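Poly-beta-hydroxybuterate polymerase (Cupriavidus necator, PDB 5T6O) probably acts as an acyltransferase in polyhydroxybutyrate synthesis, this chain being the catalytic domain of the polymerase, built on an alpha/beta hydrolase fold. Local coordinates at residues A[3-8]-A[379-384]; A[10-15]-A[58-63]. The protein carries 1 engineered substitution. All coordinates share one frame; numbering follows the deposited sequence.

Contact 1 (A[3-8]-A[379-384])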
ATOM      1  N   PHE A   3     -12.272 -25.831  25.766  1.00 33.93           N
ATOM      2  CA  PHE A   3     -12.856 -26.343  24.536  1.00 26.87           C
ATOM      3  C   PHE A   3     -12.477 -27.802  24.328  1.00 33.92           C
ATOM      4  O   PHE A   3     -11.350 -28.217  24.611  1.00 31.72           O
ATOM      5  CB  PHE A   3     -12.421 -25.510  23.331  1.00 22.31           C
ATOM      6  CG  PHE A   3     -12.948 -24.106  23.372  1.00 30.23           C
ATOM      7  CD1 PHE A   3     -14.310 -23.865  23.274  1.00 36.19           C
ATOM      8  CD2 PHE A   3     -12.095 -23.037  23.572  1.00 34.00           C
ATOM      9  CE1 PHE A   3     -14.805 -22.570  23.339  1.00 39.44           C
ATOM     10  CE2 PHE A   3     -12.581 -21.743  23.633  1.00 37.26           C
ATOM     11  CZ  PHE A   3     -13.934 -21.509  23.519  1.00 36.84           C
ATOM     12  N   GLU A   4     -13.437 -28.587  23.845  1.00 29.41           N
ATOM     13  CA  GLU A   4     -13.187 -29.993  23.552  1.00 36.03           C
ATOM     14  C   GLU A   4     -14.053 -30.403  22.374  1.00 28.87           C
ATOM     15  O   GLU A   4     -15.281 -30.309  22.448  1.00 28.54           O
ATOM     16  CB  GLU A   4     -13.473 -30.876  24.768  1.00 35.03           C
ATOM     17  CG  GLU A   4     -13.269 -32.355  24.487  1.00 32.73           C
ATOM     18  CD  GLU A   4     -13.647 -33.243  25.659  1.00 44.41           C
ATOM     19  OE1 GLU A   4     -13.873 -32.723  26.775  1.00 40.48           O
ATOM     20  OE2 GLU A   4     -13.732 -34.468  25.458  1.00 51.48           O
ATOM     21  N   VAL A   5     -13.405 -30.854  21.295  1.00 30.03           N
ATOM     22  CA  VAL A   5     -14.124 -31.254  20.092  1.00 26.42           C
ATOM     23  C   VAL A   5     -15.075 -32.389  20.430  1.00 31.84           C
ATOM     24  O   VAL A   5     -14.679 -33.387  21.037  1.00 29.74           O
ATOM     25  CB  VAL A   5     -13.117 -31.657  19.003  1.00 30.36           C
ATOM     26  CG1 VAL A   5     -13.825 -32.217  17.772  1.00 30.52           C
ATOM     27  CG2 VAL A   5     -12.256 -30.476  18.645  1.00 27.15           C
ATOM     28  N   GLY A   6     -16.344 -32.234  20.050  1.00 28.53           N
ATOM     29  CA  GLY A   6     -17.360 -33.218  20.344  1.00 27.25           C
ATOM     30  C   GLY A   6     -18.059 -33.040  21.674  1.00 28.97           C
ATOM     31  O   GLY A   6     -19.020 -33.765  21.948  1.00 34.30           O
ATOM     32  N   ARG A   7     -17.607 -32.107  22.508  1.00 30.23           N
ATOM     33  CA  ARG A   7     -18.283 -31.781  23.759  1.00 34.98           C
ATOM     34  C   ARG A   7     -18.908 -30.396  23.737  1.00 30.94           C
ATOM     35  O   ARG A   7     -20.107 -30.258  24.003  1.00 34.56           O
ATOM     36  CB  ARG A   7     -17.312 -31.887  24.946  1.00 34.50           C
ATOM     37  CG  ARG A   7     -17.984 -31.624  26.299  1.00 40.28           C
ATOM     38  CD  ARG A   7     -17.032 -31.855  27.474  1.00 46.74           C
ATOM     39  NE  ARG A   7     -16.008 -30.816  27.567  1.00 49.95           N
ATOM     40  N   ASN A   8     -18.129 -29.355  23.436  1.00 30.23           N
ATOM     41  CA  ASN A   8     -18.681 -28.010  23.314  1.00 33.39           C
ATOM     42  C   ASN A   8     -18.272 -27.300  22.028  1.00 29.55           C
ATOM     43  O   ASN A   8     -18.645 -26.136  21.833  1.00 32.83           O
ATOM     44  CB  ASN A   8     -18.293 -27.154  24.531  1.00 37.78           C
ATOM     45  CG  ASN A   8     -16.802 -27.180  24.818  1.00 39.98           C
ATOM     46  OD1 ASN A   8     -15.987 -27.382  23.922  1.00 34.19           O
ATOM     47  ND2 ASN A   8     -16.440 -26.968  26.079  1.00 38.19           N
ATOM     48  N   PRO A 379     -20.744 -41.803  15.770  1.00 26.59           N
ATOM     49  CA  PRO A 379     -21.349 -40.459  15.762  1.00 25.04           C
ATOM     50  C   PRO A 379     -20.382 -39.381  15.292  1.00 28.04           C
ATOM     51  O   PRO A 379     -19.167 -39.469  15.487  1.00 29.14           O
ATOM     52  CB  PRO A 379     -21.735 -40.230  17.231  1.00 28.11           C
ATOM     53  CG  PRO A 379     -21.722 -41.608  17.878  1.00 26.78           C
ATOM     54  CD  PRO A 379     -20.606 -42.330  17.141  1.00 25.40           C
ATOM     55  N   ALA A 380     -20.943 -38.343  14.672  1.00 25.99           N
ATOM     56  CA  ALA A 380     -20.192 -37.107  14.465  1.00 26.13           C
ATOM     57  C   ALA A 380     -19.807 -36.581  15.847  1.00 30.26           C
ATOM     58  O   ALA A 380     -20.549 -36.775  16.814  1.00 25.88           O
ATOM     59  CB  ALA A 380     -21.017 -36.098  13.699  1.00 27.64           C
ATOM     60  N   PRO A 381     -18.657 -35.899  15.957  1.00 27.62           N
ATOM     61  CA  PRO A 381     -17.779 -35.413  14.891  1.00 26.65           C
ATOM     62  C   PRO A 381     -16.806 -36.458  14.334  1.00 28.47           C
ATOM     63  O   PRO A 381     -16.039 -36.120  13.430  1.00 27.47           O
ATOM     64  CB  PRO A 381     -17.013 -34.272  15.579  1.00 25.31           C
ATOM     65  CG  PRO A 381     -16.967 -34.685  17.027  1.00 25.93           C
ATOM     66  CD  PRO A 381     -18.290 -35.348  17.276  1.00 29.99           C
ATOM     67  N   GLY A 382     -16.852 -37.691  14.834  1.00 28.41           N
ATOM     68  CA  GLY A 382     -15.947 -38.725  14.369  1.00 28.17           C
ATOM     69  C   GLY A 382     -14.600 -38.689  15.073  1.00 27.04           C
ATOM     70  O   GLY A 382     -14.207 -37.701  15.691  1.00 28.51           O
ATOM     71  N   ARG A 383     -13.872 -39.800  14.967  1.00 25.29           N
ATOM     72  CA  ARG A 383     -12.598 -39.885  15.675  1.00 25.50           C
ATOM     73  C   ARG A 383     -11.436 -39.236  14.918  1.00 25.08           C
ATOM     74  O   ARG A 383     -10.441 -38.867  15.559  1.00 26.75           O
ATOM     75  CB  ARG A 383     -12.273 -41.354  16.005  1.00 25.00           C
ATOM     76  CG  ARG A 383     -11.852 -42.206  14.828  1.00 24.34           C
ATOM     77  CD  ARG A 383     -11.887 -43.707  15.182  1.00 29.05           C
ATOM     78  NE  ARG A 383     -11.385 -44.523  14.078  1.00 30.58           N
ATOM     79  CZ  ARG A 383     -12.107 -44.891  13.022  1.00 36.51           C
ATOM     80  NH1 ARG A 383     -13.389 -44.541  12.917  1.00 29.34           N
ATOM     81  NH2 ARG A 383     -11.544 -45.622  12.066  1.00 33.31           N
ATOM     82  N   TYR A 384     -11.515 -39.077  13.585  1.00 24.33           N
ATOM     83  CA  TYR A 384     -10.383 -38.461  12.882  1.00 22.48           C
ATOM     84  C   TYR A 384     -10.109 -37.056  13.400  1.00 28.65           C
ATOM     85  O   TYR A 384      -8.949 -36.685  13.621  1.00 24.46           O
ATOM     86  CB  TYR A 384     -10.600 -38.398  11.365  1.00 23.39           C
ATOM     87  CG  TYR A 384     -10.466 -39.714  10.616  1.00 25.87           C
ATOM     88  CD1 TYR A 384     -10.594 -40.940  11.276  1.00 29.56           C
ATOM     89  CD2 TYR A 384     -10.236 -39.727   9.234  1.00 27.76           C
ATOM     90  CE1 TYR A 384     -10.492 -42.139  10.590  1.00 28.79           C
ATOM     91  CE2 TYR A 384     -10.122 -40.930   8.534  1.00 24.87           C
ATOM     92  CZ  TYR A 384     -10.263 -42.128   9.224  1.00 29.34           C
ATOM     93  OH  TYR A 384     -10.166 -43.322   8.552  1.00 28.89           O
TER
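P381 carries the 379-384 side of this small interface, lodged against V5 and G6 of 3-8, and the chain comes to it from the end of strand 378-379. P379 begins a tight reversal: its carbonyl O receives a weak bond from G382 N at 3.0 Å. A380 follows in a polyproline-like conformation, with a cis peptide bond to P381. This cis-proline turn is of type VIa, and it presents the pyrrolidine ring to the N-terminal segment.

The CG-CD edge of that ring lies on the CA of G6, with P381 CG 3.6 Å from G6 CA, a close approach that the lack of a side chain on the glycine allows. V5 passes the proline ring rather than meeting it head-on, and its CG1, placed opposite the backbone N by a chi1 of 174°, comes within 4.1 Å of P381 CG. The partner is itself a turn, of type II, running from E4 to R7 with G6 in its glycine position at a positive phi. It is closed by R7 N to E4 O at 2.9 Å, and E4 O accepts N8 N as well. The N8 side chain turns back to E4, its OD1 accepting E4 N at 2.8 Å, and R7 NE, the last atom modelled of that side chain, makes a salt bridge with E4 OE1. Y50 also touches P381, and V5 packs on Y51 and on F224 of helix 220-227.

Beyond G382 the chain leaves the interface, and R383 ties it through salt bridges to E19 and E378.

Contact 2 (A[10-15]-A[58-63])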
ATOM      1  N   ALA A  10     -18.018 -28.419  17.659  1.00 26.14           N
ATOM      2  CA  ALA A  10     -18.304 -29.458  16.666  1.00 25.05           C
ATOM      3  C   ALA A  10     -19.333 -30.458  17.193  1.00 27.47           C
ATOM      4  O   ALA A  10     -19.118 -31.673  17.168  1.00 25.65           O
ATOM      5  CB  ALA A  10     -17.020 -30.167  16.229  1.00 22.51           C
ATOM      6  N   VAL A  11     -20.472 -29.944  17.662  1.00 24.94           N
ATOM      7  CA  VAL A  11     -21.466 -30.784  18.323  1.00 26.55           C
ATOM      8  C   VAL A  11     -22.746 -30.932  17.506  1.00 27.85           C
ATOM      9  O   VAL A  11     -23.719 -31.504  18.003  1.00 28.62           O
ATOM     10  CB  VAL A  11     -21.785 -30.277  19.741  1.00 31.01           C
ATOM     11  CG1 VAL A  11     -20.545 -30.376  20.627  1.00 33.97           C
ATOM     12  CG2 VAL A  11     -22.332 -28.847  19.700  1.00 27.67           C
ATOM     13  N   THR A  12     -22.780 -30.472  16.257  1.00 22.56           N
ATOM     14  CA  THR A  12     -24.006 -30.682  15.490  1.00 25.41           C
ATOM     15  C   THR A  12     -24.210 -32.177  15.266  1.00 23.16           C
ATOM     16  O   THR A  12     -23.259 -32.904  14.968  1.00 27.03           O
ATOM     17  CB  THR A  12     -23.957 -29.921  14.168  1.00 28.77           C
ATOM     18  OG1 THR A  12     -23.816 -28.521  14.457  1.00 27.05           O
ATOM     19  CG2 THR A  12     -25.262 -30.132  13.352  1.00 26.74           C
ATOM     20  N   GLU A  13     -25.445 -32.647  15.463  1.00 22.65           N
ATOM     21  CA  GLU A  13     -25.695 -34.088  15.506  1.00 25.83           C
ATOM     22  C   GLU A  13     -25.544 -34.710  14.121  1.00 28.74           C
ATOM     23  O   GLU A  13     -26.088 -34.199  13.135  1.00 27.05           O
ATOM     24  CB  GLU A  13     -27.094 -34.370  16.069  1.00 28.38           C
ATOM     25  CG  GLU A  13     -27.405 -35.866  16.233  1.00 29.97           C
ATOM     26  CD  GLU A  13     -28.635 -36.148  17.090  1.00 32.45           C
ATOM     27  OE1 GLU A  13     -29.274 -35.189  17.569  1.00 32.82           O
ATOM     28  OE2 GLU A  13     -28.969 -37.346  17.272  1.00 34.47           O
ATOM     29  N   GLY A  14     -24.816 -35.826  14.054  1.00 26.13           N
ATOM     30  CA  GLY A  14     -24.554 -36.472  12.782  1.00 24.87           C
ATOM     31  C   GLY A  14     -23.906 -37.828  12.975  1.00 28.34           C
ATOM     32  O   GLY A  14     -23.764 -38.315  14.096  1.00 25.83           O
ATOM     33  N   ALA A  15     -23.512 -38.436  11.853  1.00 26.61           N
ATOM     34  CA  ALA A  15     -22.839 -39.730  11.869  1.00 24.38           C
ATOM     35  C   ALA A  15     -21.762 -39.763  10.796  1.00 28.45           C
ATOM     36  O   ALA A  15     -21.910 -39.160   9.729  1.00 25.17           O
ATOM     37  CB  ALA A  15     -23.817 -40.888  11.637  1.00 24.91           C
ATOM     38  N   GLU A  58     -24.128 -21.640  18.295  1.00 32.14           N
ATOM     39  CA  GLU A  58     -24.602 -20.346  17.809  1.00 31.81           C
ATOM     40  C   GLU A  58     -23.880 -19.924  16.539  1.00 24.66           C
ATOM     41  O   GLU A  58     -24.470 -19.251  15.685  1.00 32.38           O
ATOM     42  CB  GLU A  58     -24.431 -19.276  18.891  1.00 36.12           C
ATOM     43  CG  GLU A  58     -25.309 -19.481  20.112  1.00 43.98           C
ATOM     44  N   SER A  59     -22.618 -20.335  16.379  1.00 27.18           N
ATOM     45  CA  SER A  59     -21.762 -19.872  15.295  1.00 27.59           C
ATOM     46  C   SER A  59     -21.594 -20.900  14.187  1.00 25.69           C
ATOM     47  O   SER A  59     -20.800 -20.676  13.273  1.00 24.59           O
ATOM     48  CB  SER A  59     -20.386 -19.510  15.846  1.00 37.55           C
ATOM     49  OG  SER A  59     -19.772 -20.684  16.379  1.00 37.77           O
ATOM     50  N   SER A  60     -22.301 -22.028  14.255  1.00 23.70           N
ATOM     51  CA  SER A  60     -22.055 -23.131  13.327  1.00 22.90           C
ATOM     52  C   SER A  60     -22.677 -22.848  11.960  1.00 24.15           C
ATOM     53  O   SER A  60     -23.898 -22.676  11.848  1.00 23.68           O
ATOM     54  CB  SER A  60     -22.620 -24.428  13.908  1.00 22.88           C
ATOM     55  OG  SER A  60     -22.720 -25.435  12.912  1.00 23.75           O
ATOM     56  N   LEU A  61     -21.851 -22.870  10.911  1.00 22.42           N
ATOM     57  CA  LEU A  61     -22.395 -22.805   9.564  1.00 23.56           C
ATOM     58  C   LEU A  61     -23.117 -24.097   9.211  1.00 25.83           C
ATOM     59  O   LEU A  61     -24.163 -24.069   8.555  1.00 25.30           O
ATOM     60  CB  LEU A  61     -21.281 -22.509   8.552  1.00 23.44           C
ATOM     61  CG  LEU A  61     -21.758 -22.353   7.112  1.00 23.09           C
ATOM     62  CD1 LEU A  61     -22.523 -21.047   6.932  1.00 24.12           C
ATOM     63  CD2 LEU A  61     -20.580 -22.471   6.141  1.00 25.44           C
ATOM     64  N   VAL A  62     -22.575 -25.245   9.638  1.00 23.26           N
ATOM     65  CA  VAL A  62     -23.252 -26.512   9.370  1.00 22.92           C
ATOM     66  C   VAL A  62     -24.663 -26.488   9.935  1.00 26.12           C
ATOM     67  O   VAL A  62     -25.639 -26.764   9.224  1.00 24.68           O
ATOM     68  CB  VAL A  62     -22.450 -27.698   9.937  1.00 22.82           C
ATOM     69  CG1 VAL A  62     -23.296 -28.944   9.887  1.00 26.68           C
ATOM     70  CG2 VAL A  62     -21.154 -27.902   9.134  1.00 20.61           C
ATOM     71  N   ARG A  63     -24.800 -26.168  11.228  1.00 23.61           N
ATOM     72  CA  ARG A  63     -26.130 -26.195  11.828  1.00 24.92           C
ATOM     73  C   ARG A  63     -27.066 -25.224  11.124  1.00 29.01           C
ATOM     74  O   ARG A  63     -28.242 -25.527  10.904  1.00 24.90           O
ATOM     75  CB  ARG A  63     -26.058 -25.878  13.320  1.00 25.44           C
ATOM     76  CG  ARG A  63     -27.385 -26.119  14.054  1.00 28.91           C
ATOM     77  CD  ARG A  63     -27.354 -25.546  15.467  1.00 36.48           C
ATOM     78  NE  ARG A  63     -27.122 -24.099  15.453  1.00 48.44           N
ATOM     79  CZ  ARG A  63     -28.089 -23.186  15.375  1.00 50.99           C
ATOM     80  NH1 ARG A  63     -29.360 -23.569  15.310  1.00 45.52           N
ATOM     81  NH2 ARG A  63     -27.790 -21.891  15.363  1.00 47.95           N
TER
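S60 OG, which faces T12 across the contact, is held by two bonds: it accepts R63 N at 2.8 Å in a nearly straight bond of 173°, and it is hydrogen-bonded to OD1 of D54. The first of these makes S60 the N-cap of helix 61-67, its hydroxyl swung opposite the S60 backbone N (chi1 165°) and back over the first turn. T12 OG1 binds the same D54 oxygen. Sharing this one oxygen holds T12 OG1 and S60 OG 3.6 Å apart, near each other without a bond between them, and the negative charge probably benefits from lying close to the start of a helix.

T12 OG1 also abuts R63 CB at 3.6 Å, the two side chains crossing at roughly a right angle. R63 then bends at chi3 (60°) and carries its NE to the carbonyl of P57. On the other branch of T12, the methyl CG2 meets V62 CG1 at 4.2 Å, giving the buried polar pair an apolar flank that Y28 of strand 23-28 extends by touching both T12 and V62.

Helix 61-67 lies in the beta-alpha-beta connection between the parallel neighbours 40-43 and 72-77 of the central sheet. Its L61 packs on W348 and W351 of helix 348-358, while segment 10-15 leads directly into strand 14-19, which pairs with strand 23-28.

From the N terminus, residues 3-8 form the near side of contact 1, whose partner 379-384 leads out of the last strand, 378-379, so this contact closes a loop spanning almost the whole chain. After a single intervening residue, 10-15 runs into strand 14-19 and meets 58-63, closing the much shorter loop of contact 2, which is nested inside the first. The centres lie about 10 Å apart, and the two contacts touch: A380 N is probably hydrogen-bonded to G14 O at 2.9 Å, and P381 packs on A10. Together they join the two chain ends at the edge of the sheet, where the short outermost strand 378-379 pairs with 14-19, and connect that region to helix 61-67.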